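Long-range contacts in putative platelet activating factor (Streptococcus pneumoniae, PDB 2HSJ), which is of unknown function but probably hydrolyses ester bonds, as a member of the GDSL-like lipase/acylhydrolase family of SGNH hydrolases: residues Y24-N28 against N62-R66; S43-P49 against H196-Y202; G67-L73 against L91-D97; K128-I132 against W156-Y160. All blocks are in the same frame, centred on the assembly; numbering follows the deposited sequence.

Contact 1 (Y24-N28 against N62-R66); sequences YRHLN and NRGIR
Tyr24 CG stands anti to its carbonyl carbon (chi1 -75°), carrying the ring from helix 3-30 to strand 60-64, where a bend at chi2 (-68°) lays the Arg63 chain over it. Guanidinium and ring lie flat on each other, planes 8° apart, in an off-centre cation-pi stack with Arg63 CZ 4.4 Å from the Tyr24 centroid. Arg63 CD sits more squarely over the same ring, 3.5 Å from its centroid, as a CH-pi contact. Asn28 OD1 helps hold the guanidinium, accepting side-on from both Arg63 NE (3.0 Å) and Arg63 NH2 (2.9 Å). Arg63 NH1 donates to Asn62 O, and Arg63 NH2 also forms a salt bridge with Glu52 of the second subunit, while Asn28 ND2 donates to Ala79 O. At the far end of the ring, Tyr24 OH donates to Gly64 O at 2.6 Å, the oxygen lying at the ring edge. An Asx turn shapes the chain here: Gly64 N donates to Asn62 OD1 at 2.8 Å. Ile65 CG1 touches Tyr24 CE2, 3.7 Å away. The arrangement is a helix packed against an edge strand of the parallel sheet within this chain, as in the alpha/beta/alpha fold of SGNH hydrolases.

Contact 2 (S43-P49 against H196-Y202); sequences SIVEYYP and HLSIAGY
Tyr202 OH donates to Ile44 O at 2.6 Å, tying helix 199-209 to the short helix 43-46; Tyr202 CG, anti to its carbonyl carbon (chi1 -81°), carries the ring there. The phenol is clamped on its two faces: Pro49 CD lies 3.8 Å from the Tyr202 ring centroid as a CH-pi contact, and Leu197 CB covers the opposite face. Tyr202 CD1 in turn sits over the centre of the Tyr48 ring, but the two planes meet obliquely at 45°. Ile44 CG2 packs against the hydroxyl end of the Tyr202 ring, 3.9 Å from Tyr202 CE1, while Ile44 CD1 rests 3.8 Å from His196 CA. His196 NE2 lies 3.6 Å from Ser43 CB but 3.9 Å from Ser43 OG, too long for a hydrogen bond; Ser43 OG is hydrogen-bonded to Gly67 N. Asp193 OD1 holds the backbone N of His196. Ser43, in a Gly-Asp-Ser sequence, and His196, three residues after Asp193, match the nucleophile and DxxH motifs of SGNH hydrolases, consistent with a Ser-His-Asp catalytic triad.

Contact 3 (G67-L73 against L91-D97); sequences GYQTGLL and LLIGTND
Ile93 lays its CD1 against the backbone of Gln69, 3.5 Å from Gln69 C, where strand 88-92 of the parallel SGNH-type sheet ends against the start of helix 70-75. Ile93 CG1, anti to the backbone N (chi1 -163°), sends CD1 there; the same methyl meets Leu73 CD2, which also packs 3.6 Å from Leu91 CD1. Asp97 grips the first turn of that helix: its OD2 takes Thr70 N at 2.9 Å on the syn lone pair, and its OD1 takes Thr70 OG1 at 2.8 Å, also from the syn side but 34° out of the carboxylate plane. A water joins Asp97 OD1 to Gly71 N; with Thr70 N and its hydroxyl it would probably stabilise the carboxylate's charge. Asn96 ND2 donates to Tyr68 O at 3.0 Å, while Arg148 NH2 holds its OD1. By their place in the sequence Gly67 and Asn96 are probably the oxyanion-hole residues, as in other SGNH hydrolases. A second water donates to Tyr68 O at 2.8 Å and accepts from the backbone N atoms of Gly94 and Asn96.

Contact 4 (K128-I132 against W156-Y160); sequences KLLSI and WNQAY
The amide of Asn157 bonds to both backbone polar groups of Ile132, just past the end of strand 126-130. Asn157 ND2 donates to Ile132 O at 3.0 Å, almost straight at 172° and on a lone pair in the carbonyl plane. The return bond, from Ile132 N to Asn157 OD1, is shorter at 2.8 Å but bent, with an angle of 135°. Asn157 CG stands anti to its carbonyl carbon (chi1 -73°), which carries the amide from helix 150-164 to the loop; Ser131 CB lies beside it, 3.6 Å from Asn157 ND2. Further out, the Ile132 chain crosses Tyr160 at about a right angle, with CD1 3.5 Å from Tyr160 OH. That methyl also touches Trp156 CB at 3.9 Å. The Tyr160 hydroxyl bonds to Ile93 O, just after strand 88-92. Leu129, on the strand, packs its CG 3.9 Å from Tyr160 CD2. One asparagine thus satisfies the N-H and C=O of a buried loop residue that lies beyond the strand's end, and pins the helix there, while the apolar groups pack around the tyrosine.

All four contacts are largely buried, but contacts 1 and 2 also touch the second subunit, whereas no other chain reaches contacts 3 and 4. Contacts 1, 3 and 4 share the parallel sheet; contact 1 holds an edge strand of it within this chain, while 3 and 4 hold the neighbouring strands 88-92 and 126-130, joined by Leu91 N with Lys128 O. Contact 2 joins the short helix 43-46 and its loop to the start of helix 199-209, linked to contact 1 by the Arg66-Glu46 salt bridge and to contact 3 where the likely catalytic motifs gather. Chemistry follows place: a stacked guanidinium near the interface, aromatic packing in contact 2, a carboxylate at a helix start in contact 3, and an amide on backbone in contact 4.

Contact 1 (Y24-N28 against N62-R66)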
loop_
_atom_site.group_PDB
_atom_site.type_symbol
_atom_site.label_atom_id
_atom_site.label_comp_id
_atom_site.label_asym_id
_atom_site.label_seq_id
_atom_site.Cartn_x
_atom_site.Cartn_y
_atom_site.Cartn_z
ATOM N N TYR D 24 -6.107 -17.371 -9.285
ATOM C CA TYR D 24 -6.711 -16.078 -9.028
ATOM C C TYR D 24 -7.793 -16.142 -7.953
ATOM O O TYR D 24 -7.881 -15.252 -7.112
ATOM C CB TYR D 24 -7.331 -15.581 -10.312
ATOM C CG TYR D 24 -6.344 -15.068 -11.351
ATOM C CD1 TYR D 24 -4.982 -14.848 -11.043
ATOM C CD2 TYR D 24 -6.774 -14.779 -12.645
ATOM C CE1 TYR D 24 -4.085 -14.336 -12.022
ATOM C CE2 TYR D 24 -5.902 -14.288 -13.609
ATOM C CZ TYR D 24 -4.572 -14.050 -13.301
ATOM O OH TYR D 24 -3.710 -13.548 -14.271
ATOM N N ARG D 25 -8.603 -17.191 -7.957
ATOM C CA ARG D 25 -9.663 -17.268 -6.958
ATOM C C ARG D 25 -9.088 -17.286 -5.548
ATOM O O ARG D 25 -9.636 -16.657 -4.633
ATOM C CB ARG D 25 -10.602 -18.452 -7.221
ATOM C CG ARG D 25 -11.530 -18.170 -8.368
ATOM C CD ARG D 25 -12.466 -19.351 -8.611
ATOM N NE ARG D 25 -13.381 -18.986 -9.698
ATOM C CZ ARG D 25 -13.438 -19.574 -10.887
ATOM N NH1 ARG D 25 -12.672 -20.631 -11.161
ATOM N NH2 ARG D 25 -14.301 -19.123 -11.792
ATOM N N HIS D 26 -7.969 -17.980 -5.368
ATOM C CA HIS D 26 -7.369 -18.025 -4.042
ATOM C C HIS D 26 -6.660 -16.699 -3.716
ATOM O O HIS D 26 -6.781 -16.179 -2.607
ATOM C CB HIS D 26 -6.391 -19.189 -3.923
ATOM C CG HIS D 26 -6.006 -19.516 -2.503
ATOM N ND1 HIS D 26 -5.466 -20.736 -2.167
ATOM C CD2 HIS D 26 -6.125 -18.831 -1.332
ATOM C CE1 HIS D 26 -5.192 -20.770 -0.872
ATOM N NE2 HIS D 26 -5.586 -19.626 -0.337
ATOM N N LEU D 27 -5.948 -16.117 -4.695
ATOM C CA LEU D 27 -5.320 -14.833 -4.428
ATOM C C LEU D 27 -6.328 -13.750 -4.103
ATOM O O LEU D 27 -6.043 -12.826 -3.309
ATOM C CB LEU D 27 -4.489 -14.379 -5.630
ATOM C CG LEU D 27 -3.135 -15.037 -5.777
ATOM C CD1 LEU D 27 -2.539 -14.548 -7.119
ATOM C CD2 LEU D 27 -2.211 -14.706 -4.610
ATOM N N ASN D 28 -7.512 -13.803 -4.721
ATOM C CA ASN D 28 -8.541 -12.804 -4.444
ATOM C C ASN D 28 -8.870 -12.738 -2.947
ATOM O O ASN D 28 -9.293 -11.678 -2.445
ATOM C CB ASN D 28 -9.814 -13.147 -5.203
ATOM C CG ASN D 28 -9.691 -12.931 -6.689
ATOM O OD1 ASN D 28 -8.721 -12.354 -7.172
ATOM N ND2 ASN D 28 -10.699 -13.371 -7.425
ATOM N N ASN D 62 -2.850 -7.757 -12.086
ATOM C CA ASN D 62 -3.060 -8.500 -13.319
ATOM C C ASN D 62 -4.078 -9.600 -13.081
ATOM O O ASN D 62 -3.870 -10.503 -12.254
ATOM C CB ASN D 62 -1.740 -9.132 -13.743
ATOM C CG ASN D 62 -1.733 -9.480 -15.209
ATOM O OD1 ASN D 62 -2.673 -10.080 -15.710
ATOM N ND2 ASN D 62 -0.675 -9.070 -15.926
ATOM N N ARG D 63 -5.163 -9.546 -13.848
ATOM C CA ARG D 63 -6.095 -10.664 -13.878
ATOM C C ARG D 63 -6.337 -11.072 -15.344
ATOM O O ARG D 63 -7.456 -11.385 -15.737
ATOM C CB ARG D 63 -7.416 -10.302 -13.150
ATOM C CG ARG D 63 -7.297 -10.314 -11.597
ATOM C CD ARG D 63 -7.097 -11.738 -11.110
ATOM N NE ARG D 63 -7.030 -11.905 -9.652
ATOM C CZ ARG D 63 -5.892 -11.778 -8.957
ATOM N NH1 ARG D 63 -4.746 -11.444 -9.568
ATOM N NH2 ARG D 63 -5.898 -11.973 -7.621
ATOM N N GLY D 64 -5.255 -11.144 -16.115
ATOM C CA GLY D 64 -5.366 -11.634 -17.500
ATOM C C GLY D 64 -5.109 -13.131 -17.595
ATOM O O GLY D 64 -4.435 -13.726 -16.735
ATOM N N ILE D 65 -5.640 -13.745 -18.649
ATOM C CA ILE D 65 -5.436 -15.172 -18.899
ATOM C C ILE D 65 -5.253 -15.424 -20.388
ATOM O O ILE D 65 -6.094 -15.021 -21.216
ATOM C CB ILE D 65 -6.614 -16.039 -18.385
ATOM C CG1 ILE D 65 -6.830 -15.801 -16.893
ATOM C CG2 ILE D 65 -6.373 -17.530 -18.709
ATOM C CD1 ILE D 65 -7.788 -16.752 -16.193
ATOM N N ARG D 66 -4.165 -16.109 -20.730
ATOM C CA ARG D 66 -3.882 -16.436 -22.125
ATOM C C ARG D 66 -5.057 -17.143 -22.780
ATOM O O ARG D 66 -5.773 -17.926 -22.153
ATOM C CB ARG D 66 -2.651 -17.330 -22.211
ATOM C CG ARG D 66 -2.921 -18.749 -21.609
ATOM C CD ARG D 66 -1.698 -19.489 -21.235
ATOM N NE ARG D 66 -1.052 -18.901 -20.074
ATOM C CZ ARG D 66 -0.024 -19.470 -19.472
ATOM N NH1 ARG D 66 0.416 -20.650 -19.913
ATOM N NH2 ARG D 66 0.549 -18.884 -18.441
#

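Contact 2 (S43-P49 against H196-Y202)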
loop_
_atom_site.group_PDB
_atom_site.type_symbol
_atom_site.label_atom_id
_atom_site.label_comp_id
_atom_site.label_asym_id
_atom_site.label_seq_id
_atom_site.Cartn_x
_atom_site.Cartn_y
_atom_site.Cartn_z
ATOM N N SER D 43 -4.319 -12.876 -23.451
ATOM C CA SER D 43 -2.858 -13.043 -23.335
ATOM C C SER D 43 -2.130 -11.706 -23.221
ATOM O O SER D 43 -1.129 -11.605 -22.549
ATOM C CB SER D 43 -2.299 -13.765 -24.572
ATOM O OG SER D 43 -3.032 -14.932 -24.841
ATOM N N ILE D 44 -2.568 -10.713 -23.984
ATOM C CA ILE D 44 -1.887 -9.424 -23.976
ATOM C C ILE D 44 -1.876 -8.843 -22.559
ATOM O O ILE D 44 -0.913 -8.208 -22.150
ATOM C CB ILE D 44 -2.530 -8.438 -24.978
ATOM C CG1 ILE D 44 -2.651 -9.071 -26.359
ATOM C CG2 ILE D 44 -1.783 -7.088 -25.000
ATOM C CD1 ILE D 44 -1.384 -9.380 -26.967
ATOM N N VAL D 45 -2.963 -9.041 -21.820
ATOM C CA VAL D 45 -2.989 -8.652 -20.400
ATOM C C VAL D 45 -2.109 -9.567 -19.549
ATOM O O VAL D 45 -1.296 -9.073 -18.767
ATOM C CB VAL D 45 -4.437 -8.650 -19.858
ATOM C CG1 VAL D 45 -4.438 -8.219 -18.386
ATOM C CG2 VAL D 45 -5.315 -7.715 -20.728
ATOM N N GLU D 46 -2.283 -10.887 -19.667
ATOM C CA GLU D 46 -1.498 -11.786 -18.811
ATOM C C GLU D 46 0.002 -11.507 -18.873
ATOM O O GLU D 46 0.723 -11.544 -17.841
ATOM C CB GLU D 46 -1.734 -13.276 -19.147
ATOM C CG GLU D 46 -1.078 -14.137 -18.087
ATOM C CD GLU D 46 -1.064 -15.615 -18.363
ATOM O OE1 GLU D 46 -1.929 -16.143 -19.116
ATOM O OE2 GLU D 46 -0.143 -16.277 -17.799
ATOM N N TYR D 47 0.472 -11.214 -20.086
ATOM C CA TYR D 47 1.914 -11.051 -20.321
ATOM C C TYR D 47 2.401 -9.610 -20.183
ATOM O O TYR D 47 3.616 -9.317 -20.372
ATOM C CB TYR D 47 2.318 -11.568 -21.716
ATOM C CG TYR D 47 1.830 -12.951 -22.082
ATOM C CD1 TYR D 47 1.664 -13.944 -21.115
ATOM C CD2 TYR D 47 1.593 -13.273 -23.425
ATOM C CE1 TYR D 47 1.222 -15.262 -21.488
ATOM C CE2 TYR D 47 1.163 -14.541 -23.790
ATOM C CZ TYR D 47 0.978 -15.516 -22.821
ATOM O OH TYR D 47 0.541 -16.767 -23.236
ATOM N N TYR D 48 1.508 -8.708 -19.811
ATOM C CA TYR D 48 1.826 -7.287 -19.721
ATOM C C TYR D 48 2.709 -7.023 -18.513
ATOM O O TYR D 48 2.306 -7.331 -17.367
ATOM C CB TYR D 48 0.508 -6.549 -19.537
ATOM C CG TYR D 48 0.491 -5.057 -19.913
ATOM C CD1 TYR D 48 -0.612 -4.531 -20.573
ATOM C CD2 TYR D 48 1.561 -4.197 -19.630
ATOM C CE1 TYR D 48 -0.692 -3.203 -20.909
ATOM C CE2 TYR D 48 1.501 -2.803 -19.959
ATOM C CZ TYR D 48 0.367 -2.340 -20.649
ATOM O OH TYR D 48 0.267 -0.996 -20.993
ATOM N N PRO D 49 3.906 -6.437 -18.730
ATOM C CA PRO D 49 4.769 -6.073 -17.581
ATOM C C PRO D 49 4.301 -4.800 -16.956
ATOM O O PRO D 49 4.894 -3.734 -17.085
ATOM C CB PRO D 49 6.169 -5.907 -18.199
ATOM C CG PRO D 49 5.891 -5.516 -19.636
ATOM C CD PRO D 49 4.544 -6.140 -20.034
ATOM N N HIS D 196 0.972 -10.827 -30.583
ATOM C CA HIS D 196 1.465 -10.431 -29.269
ATOM C C HIS D 196 2.445 -9.267 -29.331
ATOM O O HIS D 196 3.100 -9.025 -30.372
ATOM C CB HIS D 196 2.149 -11.628 -28.612
ATOM C CG HIS D 196 1.203 -12.744 -28.325
ATOM N ND1 HIS D 196 1.021 -13.801 -29.193
ATOM C CD2 HIS D 196 0.339 -12.935 -27.298
ATOM C CE1 HIS D 196 0.094 -14.605 -28.703
ATOM N NE2 HIS D 196 -0.330 -14.109 -27.554
ATOM N N LEU D 197 2.541 -8.549 -28.221
ATOM C CA LEU D 197 3.345 -7.346 -28.198
ATOM C C LEU D 197 4.766 -7.613 -27.749
ATOM O O LEU D 197 4.998 -8.429 -26.837
ATOM C CB LEU D 197 2.712 -6.314 -27.268
ATOM C CG LEU D 197 1.325 -5.809 -27.664
ATOM C CD1 LEU D 197 0.921 -4.674 -26.736
ATOM C CD2 LEU D 197 1.232 -5.305 -29.134
ATOM N N SER D 198 5.711 -6.920 -28.382
ATOM C CA SER D 198 7.089 -6.847 -27.865
ATOM C C SER D 198 7.142 -5.866 -26.691
ATOM O O SER D 198 6.176 -5.152 -26.407
ATOM C CB SER D 198 7.993 -6.320 -28.978
ATOM O OG SER D 198 7.612 -4.969 -29.253
ATOM N N ILE D 199 8.290 -5.768 -26.028
ATOM C CA ILE D 199 8.431 -4.764 -24.991
ATOM C C ILE D 199 8.238 -3.321 -25.530
ATOM O O ILE D 199 7.589 -2.492 -24.865
ATOM C CB ILE D 199 9.746 -4.974 -24.187
ATOM C CG1 ILE D 199 9.655 -6.252 -23.331
ATOM C CG2 ILE D 199 10.054 -3.747 -23.339
ATOM C CD1 ILE D 199 8.445 -6.269 -22.380
ATOM N N ALA D 200 8.775 -3.036 -26.724
ATOM C CA ALA D 200 8.524 -1.706 -27.337
ATOM C C ALA D 200 7.025 -1.487 -27.543
ATOM O O ALA D 200 6.524 -0.385 -27.316
ATOM C CB ALA D 200 9.247 -1.570 -28.671
ATOM N N GLY D 201 6.317 -2.537 -27.962
ATOM C CA GLY D 201 4.855 -2.476 -28.109
ATOM C C GLY D 201 4.156 -2.173 -26.796
ATOM O O GLY D 201 3.303 -1.286 -26.715
ATOM N N TYR D 202 4.531 -2.903 -25.744
ATOM C CA TYR D 202 3.954 -2.615 -24.423
ATOM C C TYR D 202 4.308 -1.215 -23.920
ATOM O O TYR D 202 3.510 -0.551 -23.240
ATOM C CB TYR D 202 4.398 -3.671 -23.405
ATOM C CG TYR D 202 3.606 -4.960 -23.450
ATOM C CD1 TYR D 202 2.257 -4.970 -23.057
ATOM C CD2 TYR D 202 4.218 -6.174 -23.769
ATOM C CE1 TYR D 202 1.511 -6.137 -23.058
ATOM C CE2 TYR D 202 3.479 -7.369 -23.768
ATOM C CZ TYR D 202 2.131 -7.334 -23.388
ATOM O OH TYR D 202 1.397 -8.488 -23.381
#

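Contact 3 (G67-L73 against L91-D97)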
loop_
_atom_site.group_PDB
_atom_site.type_symbol
_atom_site.label_atom_id
_atom_site.label_comp_id
_atom_site.label_asym_id
_atom_site.label_seq_id
_atom_site.Cartn_x
_atom_site.Cartn_y
_atom_site.Cartn_z
ATOM N N GLY D 67 -5.267 -16.813 -24.048
ATOM C CA GLY D 67 -6.275 -17.460 -24.854
ATOM C C GLY D 67 -7.714 -17.086 -24.516
ATOM O O GLY D 67 -8.652 -17.694 -25.061
ATOM N N TYR D 68 -7.920 -16.084 -23.652
ATOM C CA TYR D 68 -9.287 -15.830 -23.160
ATOM C C TYR D 68 -10.137 -15.203 -24.254
ATOM O O TYR D 68 -9.630 -14.511 -25.130
ATOM C CB TYR D 68 -9.259 -14.861 -21.994
ATOM C CG TYR D 68 -9.896 -15.353 -20.705
ATOM C CD1 TYR D 68 -9.891 -16.714 -20.347
ATOM C CD2 TYR D 68 -10.438 -14.427 -19.792
ATOM C CE1 TYR D 68 -10.436 -17.127 -19.104
ATOM C CE2 TYR D 68 -10.954 -14.830 -18.576
ATOM C CZ TYR D 68 -10.941 -16.151 -18.240
ATOM O OH TYR D 68 -11.458 -16.538 -17.042
ATOM N N GLN D 69 -11.420 -15.485 -24.169
ATOM C CA GLN D 69 -12.436 -14.943 -25.059
ATOM C C GLN D 69 -13.514 -14.377 -24.170
ATOM O O GLN D 69 -13.607 -14.729 -23.003
ATOM C CB GLN D 69 -13.059 -16.036 -25.912
ATOM C CG GLN D 69 -12.097 -16.705 -26.858
ATOM C CD GLN D 69 -12.721 -17.930 -27.504
ATOM O OE1 GLN D 69 -12.188 -19.027 -27.410
ATOM N NE2 GLN D 69 -13.857 -17.747 -28.148
ATOM N N THR D 70 -14.382 -13.549 -24.746
ATOM C CA THR D 70 -15.425 -12.874 -23.957
ATOM C C THR D 70 -16.329 -13.858 -23.213
ATOM O O THR D 70 -16.710 -13.630 -22.079
ATOM C CB THR D 70 -16.305 -11.904 -24.820
ATOM O OG1 THR D 70 -17.047 -12.657 -25.797
ATOM C CG2 THR D 70 -15.428 -10.795 -25.505
ATOM N N GLY D 71 -16.686 -14.966 -23.853
ATOM C CA GLY D 71 -17.546 -15.949 -23.185
ATOM C C GLY D 71 -16.912 -16.610 -21.968
ATOM O O GLY D 71 -17.593 -16.853 -20.963
ATOM N N LEU D 72 -15.605 -16.892 -22.057
ATOM C CA LEU D 72 -14.897 -17.536 -20.954
ATOM C C LEU D 72 -14.795 -16.568 -19.780
ATOM O O LEU D 72 -14.950 -16.956 -18.606
ATOM C CB LEU D 72 -13.486 -17.949 -21.392
ATOM C CG LEU D 72 -13.373 -18.921 -22.564
ATOM C CD1 LEU D 72 -11.893 -19.051 -22.993
ATOM C CD2 LEU D 72 -13.954 -20.283 -22.194
ATOM N N LEU D 73 -14.564 -15.301 -20.105
ATOM C CA LEU D 73 -14.456 -14.275 -19.066
ATOM C C LEU D 73 -15.776 -14.091 -18.343
ATOM O O LEU D 73 -15.816 -14.032 -17.115
ATOM C CB LEU D 73 -13.960 -12.936 -19.642
ATOM C CG LEU D 73 -14.015 -11.704 -18.741
ATOM C CD1 LEU D 73 -13.141 -11.982 -17.518
ATOM C CD2 LEU D 73 -13.521 -10.470 -19.499
ATOM N N LEU D 91 -10.214 -3.397 -19.465
ATOM C CA LEU D 91 -10.621 -4.622 -20.107
ATOM C C LEU D 91 -10.102 -4.647 -21.550
ATOM O O LEU D 91 -10.458 -3.797 -22.373
ATOM C CB LEU D 91 -12.144 -4.704 -20.079
ATOM C CG LEU D 91 -12.738 -5.940 -20.700
ATOM C CD1 LEU D 91 -12.147 -7.201 -20.084
ATOM C CD2 LEU D 91 -14.270 -5.864 -20.514
ATOM N N LEU D 92 -9.286 -5.663 -21.851
ATOM C CA LEU D 92 -8.744 -5.856 -23.191
ATOM C C LEU D 92 -9.061 -7.287 -23.575
ATOM O O LEU D 92 -8.434 -8.250 -23.098
ATOM C CB LEU D 92 -7.214 -5.619 -23.275
ATOM C CG LEU D 92 -6.616 -5.868 -24.668
ATOM C CD1 LEU D 92 -7.321 -5.023 -25.777
ATOM C CD2 LEU D 92 -5.145 -5.547 -24.603
ATOM N N ILE D 93 -10.034 -7.442 -24.462
ATOM C CA ILE D 93 -10.474 -8.770 -24.842
ATOM C C ILE D 93 -11.213 -8.692 -26.152
ATOM O O ILE D 93 -11.776 -7.640 -26.488
ATOM C CB ILE D 93 -11.351 -9.411 -23.709
ATOM C CG1 ILE D 93 -11.460 -10.940 -23.901
ATOM C CG2 ILE D 93 -12.703 -8.678 -23.573
ATOM C CD1 ILE D 93 -11.847 -11.661 -22.656
ATOM N N GLY D 94 -11.176 -9.807 -26.891
ATOM C CA GLY D 94 -11.923 -9.926 -28.126
ATOM C C GLY D 94 -11.090 -10.442 -29.271
ATOM O O GLY D 94 -11.662 -11.024 -30.193
ATOM N N THR D 95 -9.763 -10.263 -29.244
ATOM C CA THR D 95 -8.955 -10.715 -30.394
ATOM C C THR D 95 -9.099 -12.215 -30.608
ATOM O O THR D 95 -9.014 -12.681 -31.738
ATOM C CB THR D 95 -7.474 -10.262 -30.344
ATOM O OG1 THR D 95 -6.896 -10.360 -31.666
ATOM C CG2 THR D 95 -6.646 -11.080 -29.347
ATOM N N ASN D 96 -9.329 -12.951 -29.521
ATOM C CA ASN D 96 -9.462 -14.397 -29.628
ATOM C C ASN D 96 -10.859 -14.801 -30.043
ATOM O O ASN D 96 -11.030 -15.838 -30.705
ATOM C CB ASN D 96 -8.984 -15.097 -28.361
ATOM C CG ASN D 96 -7.512 -14.840 -28.106
ATOM O OD1 ASN D 96 -6.722 -14.723 -29.043
ATOM N ND2 ASN D 96 -7.146 -14.673 -26.843
ATOM N N ASP D 97 -11.847 -13.963 -29.739
ATOM C CA ASP D 97 -13.186 -14.160 -30.303
ATOM C C ASP D 97 -13.105 -14.023 -31.828
ATOM O O ASP D 97 -13.634 -14.849 -32.556
ATOM C CB ASP D 97 -14.160 -13.120 -29.741
ATOM C CG ASP D 97 -14.422 -13.291 -28.262
ATOM O OD1 ASP D 97 -15.563 -13.703 -27.906
ATOM O OD2 ASP D 97 -13.497 -12.997 -27.460
HETATM O O HOH W 1 -9.486 -12.166 -26.680
HETATM O O HOH W 2 -16.561 -15.926 -26.614
#

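Contact 4 (K128-I132 against W156-Y160)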
loop_
_atom_site.group_PDB
_atom_site.type_symbol
_atom_site.label_atom_id
_atom_site.label_comp_id
_atom_site.label_asym_id
_atom_site.label_seq_id
_atom_site.Cartn_x
_atom_site.Cartn_y
_atom_site.Cartn_z
ATOM N N LYS D 128 -12.727 0.786 -18.288
ATOM C CA LYS D 128 -12.067 1.317 -19.482
ATOM C C LYS D 128 -12.010 0.173 -20.478
ATOM O O LYS D 128 -11.280 -0.806 -20.278
ATOM C CB LYS D 128 -10.670 1.836 -19.113
ATOM C CG LYS D 128 -10.680 2.837 -17.954
ATOM C CD LYS D 128 -11.505 4.079 -18.347
ATOM C CE LYS D 128 -11.602 5.093 -17.220
ATOM N NZ LYS D 128 -12.507 6.246 -17.597
ATOM N N LEU D 129 -12.823 0.279 -21.528
ATOM C CA LEU D 129 -12.923 -0.807 -22.507
ATOM C C LEU D 129 -11.977 -0.483 -23.670
ATOM O O LEU D 129 -12.233 0.437 -24.472
ATOM C CB LEU D 129 -14.370 -0.937 -23.007
ATOM C CG LEU D 129 -14.687 -1.973 -24.098
ATOM C CD1 LEU D 129 -14.353 -3.423 -23.630
ATOM C CD2 LEU D 129 -16.166 -1.833 -24.510
ATOM N N LEU D 130 -10.882 -1.234 -23.739
ATOM C CA LEU D 130 -9.861 -0.917 -24.721
ATOM C C LEU D 130 -10.294 -1.365 -26.100
ATOM O O LEU D 130 -10.902 -2.423 -26.267
ATOM C CB LEU D 130 -8.522 -1.593 -24.365
ATOM C CG LEU D 130 -7.647 -0.760 -23.429
ATOM C CD1 LEU D 130 -8.295 -0.451 -22.061
ATOM C CD2 LEU D 130 -6.328 -1.526 -23.272
ATOM N N SER D 131 -9.903 -0.598 -27.109
ATOM C CA SER D 131 -9.982 -1.112 -28.465
ATOM C C SER D 131 -9.172 -2.408 -28.564
ATOM O O SER D 131 -8.062 -2.486 -28.033
ATOM C CB SER D 131 -9.395 -0.067 -29.412
ATOM O OG SER D 131 -8.047 0.173 -29.085
ATOM N N ILE D 132 -9.693 -3.405 -29.277
ATOM C CA ILE D 132 -8.870 -4.545 -29.679
ATOM C C ILE D 132 -7.671 -4.028 -30.483
ATOM O O ILE D 132 -7.797 -3.155 -31.339
ATOM C CB ILE D 132 -9.708 -5.535 -30.516
ATOM C CG1 ILE D 132 -10.908 -6.037 -29.698
ATOM C CG2 ILE D 132 -8.836 -6.659 -31.085
ATOM C CD1 ILE D 132 -11.974 -6.783 -30.523
ATOM N N TRP D 156 -15.087 -4.398 -35.122
ATOM C CA TRP D 156 -15.411 -4.720 -33.743
ATOM C C TRP D 156 -15.230 -3.509 -32.854
ATOM O O TRP D 156 -16.051 -3.272 -31.972
ATOM C CB TRP D 156 -14.585 -5.897 -33.243
ATOM C CG TRP D 156 -15.135 -7.197 -33.775
ATOM C CD1 TRP D 156 -15.530 -7.469 -35.078
ATOM C CD2 TRP D 156 -15.360 -8.401 -33.028
ATOM N NE1 TRP D 156 -15.981 -8.774 -35.167
ATOM C CE2 TRP D 156 -15.872 -9.371 -33.937
ATOM C CE3 TRP D 156 -15.151 -8.770 -31.688
ATOM C CZ2 TRP D 156 -16.206 -10.671 -33.533
ATOM C CZ3 TRP D 156 -15.470 -10.065 -31.287
ATOM C CH2 TRP D 156 -15.985 -11.008 -32.215
ATOM N N ASN D 157 -14.182 -2.730 -33.108
ATOM C CA ASN D 157 -13.899 -1.561 -32.282
ATOM C C ASN D 157 -14.986 -0.514 -32.389
ATOM O O ASN D 157 -15.283 0.177 -31.405
ATOM C CB ASN D 157 -12.512 -0.998 -32.583
ATOM C CG ASN D 157 -11.412 -1.892 -32.026
ATOM O OD1 ASN D 157 -11.669 -2.682 -31.112
ATOM N ND2 ASN D 157 -10.184 -1.741 -32.542
ATOM N N GLN D 158 -15.615 -0.426 -33.560
ATOM C CA GLN D 158 -16.744 0.499 -33.737
ATOM C C GLN D 158 -17.901 0.054 -32.853
ATOM O O GLN D 158 -18.549 0.885 -32.198
ATOM C CB GLN D 158 -17.165 0.606 -35.217
ATOM C CG GLN D 158 -18.027 1.815 -35.543
ATOM C CD GLN D 158 -18.103 2.083 -37.046
ATOM O OE1 GLN D 158 -17.233 1.638 -37.816
ATOM N NE2 GLN D 158 -19.142 2.798 -37.472
ATOM N N ALA D 159 -18.146 -1.261 -32.822
ATOM C CA ALA D 159 -19.164 -1.838 -31.939
ATOM C C ALA D 159 -18.862 -1.646 -30.432
ATOM O O ALA D 159 -19.754 -1.331 -29.654
ATOM C CB ALA D 159 -19.391 -3.296 -32.274
ATOM N N TYR D 160 -17.610 -1.852 -30.035
ATOM C CA TYR D 160 -17.218 -1.608 -28.648
ATOM C C TYR D 160 -17.478 -0.151 -28.270
ATOM O O TYR D 160 -17.941 0.136 -27.162
ATOM C CB TYR D 160 -15.716 -1.881 -28.471
ATOM C CG TYR D 160 -15.312 -3.353 -28.292
ATOM C CD1 TYR D 160 -16.056 -4.399 -28.862
ATOM C CD2 TYR D 160 -14.167 -3.683 -27.567
ATOM C CE1 TYR D 160 -15.661 -5.746 -28.710
ATOM C CE2 TYR D 160 -13.774 -5.011 -27.399
ATOM C CZ TYR D 160 -14.524 -6.037 -27.974
ATOM O OH TYR D 160 -14.136 -7.341 -27.802
#